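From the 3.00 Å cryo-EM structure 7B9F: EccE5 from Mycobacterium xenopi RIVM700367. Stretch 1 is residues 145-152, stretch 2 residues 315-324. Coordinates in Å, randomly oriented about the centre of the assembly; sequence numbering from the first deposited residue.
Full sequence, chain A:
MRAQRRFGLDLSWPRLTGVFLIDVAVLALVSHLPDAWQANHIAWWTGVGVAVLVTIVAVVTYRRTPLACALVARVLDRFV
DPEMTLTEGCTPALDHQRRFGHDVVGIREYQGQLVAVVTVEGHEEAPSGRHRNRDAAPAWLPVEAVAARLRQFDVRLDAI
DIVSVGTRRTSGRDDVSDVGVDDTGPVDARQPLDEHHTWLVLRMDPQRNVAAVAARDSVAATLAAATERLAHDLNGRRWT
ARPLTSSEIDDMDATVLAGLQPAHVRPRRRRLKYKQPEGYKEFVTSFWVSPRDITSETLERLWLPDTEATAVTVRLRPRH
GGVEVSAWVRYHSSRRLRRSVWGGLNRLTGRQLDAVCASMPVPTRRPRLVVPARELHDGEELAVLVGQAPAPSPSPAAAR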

# COMPACT_ATOMS: atom_id res chain seq x y z
N ALA A 145 -28.41 -15.50 -28.17
CA ALA A 145 -27.32 -15.19 -27.26
C ALA A 145 -26.92 -13.72 -27.30
O ALA A 145 -25.72 -13.40 -27.23
CB ALA A 145 -26.11 -16.07 -27.56
N VAL A 146 -27.88 -12.81 -27.44
CA VAL A 146 -27.62 -11.40 -27.18
C VAL A 146 -27.43 -11.14 -25.69
O VAL A 146 -27.02 -10.04 -25.31
CB VAL A 146 -28.75 -10.51 -27.72
CG1 VAL A 146 -28.98 -10.80 -29.19
CG2 VAL A 146 -30.01 -10.71 -26.91
N ALA A 147 -27.74 -12.12 -24.84
CA ALA A 147 -27.51 -12.00 -23.41
C ALA A 147 -26.03 -11.96 -23.05
O ALA A 147 -25.70 -11.67 -21.90
CB ALA A 147 -28.17 -13.16 -22.67
N ALA A 148 -25.14 -12.26 -23.99
CA ALA A 148 -23.71 -12.08 -23.73
C ALA A 148 -23.36 -10.62 -23.56
O ALA A 148 -22.41 -10.29 -22.83
CB ALA A 148 -22.89 -12.70 -24.86
N ARG A 149 -24.10 -9.72 -24.20
CA ARG A 149 -23.85 -8.30 -24.08
C ARG A 149 -24.61 -7.67 -22.93
O ARG A 149 -24.60 -6.44 -22.79
CB ARG A 149 -24.19 -7.58 -25.39
CG ARG A 149 -23.49 -8.15 -26.63
CD ARG A 149 -22.03 -8.48 -26.39
NE ARG A 149 -21.21 -7.32 -26.08
CZ ARG A 149 -20.64 -6.55 -27.00
NH1 ARG A 149 -20.80 -6.83 -28.28
NH2 ARG A 149 -19.91 -5.51 -26.63
N LEU A 150 -25.29 -8.48 -22.12
CA LEU A 150 -25.87 -7.97 -20.89
C LEU A 150 -24.79 -7.53 -19.92
O LEU A 150 -24.90 -6.48 -19.29
CB LEU A 150 -26.75 -9.05 -20.26
CG LEU A 150 -27.59 -8.72 -19.04
CD1 LEU A 150 -28.94 -9.38 -19.15
CD2 LEU A 150 -26.89 -9.20 -17.79
N ARG A 151 -23.74 -8.33 -19.77
CA ARG A 151 -22.60 -8.00 -18.93
C ARG A 151 -21.48 -7.54 -19.84
O ARG A 151 -20.72 -8.36 -20.36
CB ARG A 151 -22.16 -9.20 -18.09
CG ARG A 151 -22.42 -9.06 -16.61
CD ARG A 151 -22.01 -10.31 -15.87
NE ARG A 151 -22.77 -11.48 -16.31
CZ ARG A 151 -23.81 -11.97 -15.65
NH1 ARG A 151 -24.22 -11.39 -14.53
NH2 ARG A 151 -24.45 -13.03 -16.12
N GLN A 152 -21.36 -6.23 -20.03
CA GLN A 152 -20.25 -5.68 -20.78
C GLN A 152 -19.06 -5.54 -19.84
O GLN A 152 -19.02 -6.13 -18.76
CB GLN A 152 -20.66 -4.39 -21.45
CG GLN A 152 -21.93 -4.56 -22.25
CD GLN A 152 -22.18 -3.41 -23.19
OE1 GLN A 152 -21.35 -2.52 -23.32
NE2 GLN A 152 -23.32 -3.44 -23.86
N ARG A 315 -37.70 -11.90 -21.56
CA ARG A 315 -36.86 -11.08 -20.69
C ARG A 315 -35.60 -11.84 -20.29
O ARG A 315 -35.67 -13.00 -19.88
CB ARG A 315 -37.63 -10.66 -19.44
CG ARG A 315 -36.76 -10.02 -18.38
CD ARG A 315 -37.61 -9.26 -17.39
NE ARG A 315 -38.16 -8.06 -18.01
CZ ARG A 315 -38.91 -7.17 -17.38
NH1 ARG A 315 -39.20 -7.34 -16.10
NH2 ARG A 315 -39.37 -6.11 -18.02
N LEU A 316 -34.46 -11.18 -20.43
CA LEU A 316 -33.18 -11.71 -19.98
C LEU A 316 -32.69 -10.90 -18.79
O LEU A 316 -32.65 -9.67 -18.85
CB LEU A 316 -32.14 -11.64 -21.10
CG LEU A 316 -32.56 -12.26 -22.43
CD1 LEU A 316 -31.61 -11.82 -23.51
CD2 LEU A 316 -32.56 -13.76 -22.32
N ARG A 317 -32.33 -11.58 -17.71
CA ARG A 317 -31.85 -10.93 -16.51
C ARG A 317 -30.58 -11.61 -16.03
O ARG A 317 -30.43 -12.82 -16.19
CB ARG A 317 -32.90 -10.99 -15.40
CG ARG A 317 -34.11 -10.13 -15.63
CD ARG A 317 -34.77 -9.79 -14.31
NE ARG A 317 -33.97 -8.85 -13.54
CZ ARG A 317 -33.60 -9.05 -12.28
NH1 ARG A 317 -33.96 -10.16 -11.65
NH2 ARG A 317 -32.87 -8.14 -11.65
N PRO A 318 -29.65 -10.87 -15.43
CA PRO A 318 -28.54 -11.52 -14.74
C PRO A 318 -29.04 -12.20 -13.48
O PRO A 318 -29.93 -11.70 -12.80
CB PRO A 318 -27.59 -10.37 -14.42
CG PRO A 318 -28.45 -9.18 -14.36
CD PRO A 318 -29.63 -9.41 -15.26
N ARG A 319 -28.45 -13.35 -13.17
CA ARG A 319 -28.94 -14.14 -12.05
C ARG A 319 -27.81 -15.03 -11.58
O ARG A 319 -27.40 -15.94 -12.31
CB ARG A 319 -30.15 -14.96 -12.48
CG ARG A 319 -30.90 -15.65 -11.36
CD ARG A 319 -31.62 -14.64 -10.46
NE ARG A 319 -30.86 -14.29 -9.27
CZ ARG A 319 -31.01 -13.15 -8.60
NH1 ARG A 319 -31.89 -12.25 -9.02
NH2 ARG A 319 -30.27 -12.91 -7.52
N HIS A 320 -27.31 -14.77 -10.37
CA HIS A 320 -26.30 -15.59 -9.70
C HIS A 320 -25.04 -15.75 -10.56
O HIS A 320 -24.43 -16.82 -10.59
CB HIS A 320 -26.87 -16.96 -9.33
CG HIS A 320 -28.19 -16.89 -8.62
ND1 HIS A 320 -29.30 -17.58 -9.04
CD2 HIS A 320 -28.57 -16.21 -7.51
CE1 HIS A 320 -30.31 -17.33 -8.23
NE2 HIS A 320 -29.89 -16.50 -7.29
N GLY A 321 -24.67 -14.69 -11.26
CA GLY A 321 -23.56 -14.74 -12.18
C GLY A 321 -23.89 -15.27 -13.55
O GLY A 321 -23.04 -15.18 -14.45
N GLY A 322 -25.08 -15.83 -13.75
CA GLY A 322 -25.53 -16.27 -15.04
C GLY A 322 -26.74 -15.48 -15.52
O GLY A 322 -27.14 -14.48 -14.92
N VAL A 323 -27.33 -15.96 -16.60
CA VAL A 323 -28.48 -15.33 -17.22
C VAL A 323 -29.63 -16.32 -17.18
O VAL A 323 -29.50 -17.44 -17.67
CB VAL A 323 -28.18 -14.90 -18.66
CG1 VAL A 323 -29.46 -14.52 -19.38
CG2 VAL A 323 -27.20 -13.75 -18.67
N GLU A 324 -30.76 -15.90 -16.61
CA GLU A 324 -31.94 -16.74 -16.59
C GLU A 324 -33.06 -16.04 -17.34
O GLU A 324 -33.18 -14.81 -17.31
CB GLU A 324 -32.37 -17.09 -15.15
CG GLU A 324 -33.59 -18.02 -15.03
CD GLU A 324 -33.35 -19.42 -15.60
OE1 GLU A 324 -32.18 -19.88 -15.64
OE2 GLU A 324 -34.34 -20.07 -16.02

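A β-hairpin often meets a neighbouring segment through the residues of one face, because side chains alternate along a strand, and this contact in EccE5 is a compact example. Arg 315 lies out of reach, but Leu 316 points its CA-to-CB bond toward the short 3-10 segment. Its CD1 packs against Val 146 CG2 at 3.9 Å and Ala 147 CB at 3.8 Å, while Leu 150 CD1 lies 3.7 Å from the Leu 316 carbonyl O. Arg 317 points away, as alternation predicts, and its backbone pairs with Glu 324 across the hairpin. Pro 318 turns back toward the contact: its CB lies 3.6 Å from Leu 150 CD2 and 3.5 Å from Arg 151 NH1, so one atom meets both an apolar branch and a guanidinium.

Arg 319 and His 320 point away as the chain enters a type I' turn, closed by the 2.7 Å bond from Gly 322 N to Arg 319 O. Here carbonyls supply the polar contact. Arg 151 NH2 donates a weak hydrogen bond to Gly 322 O (3.3 Å), near the guanidinium plane; Gly 321 O, though 3.1 Å from NH2, lies over one face, where the angle is too poor for bonding. Val 323 completes the apolar patch, its CG1 3.8 Å from Ala 147 CB.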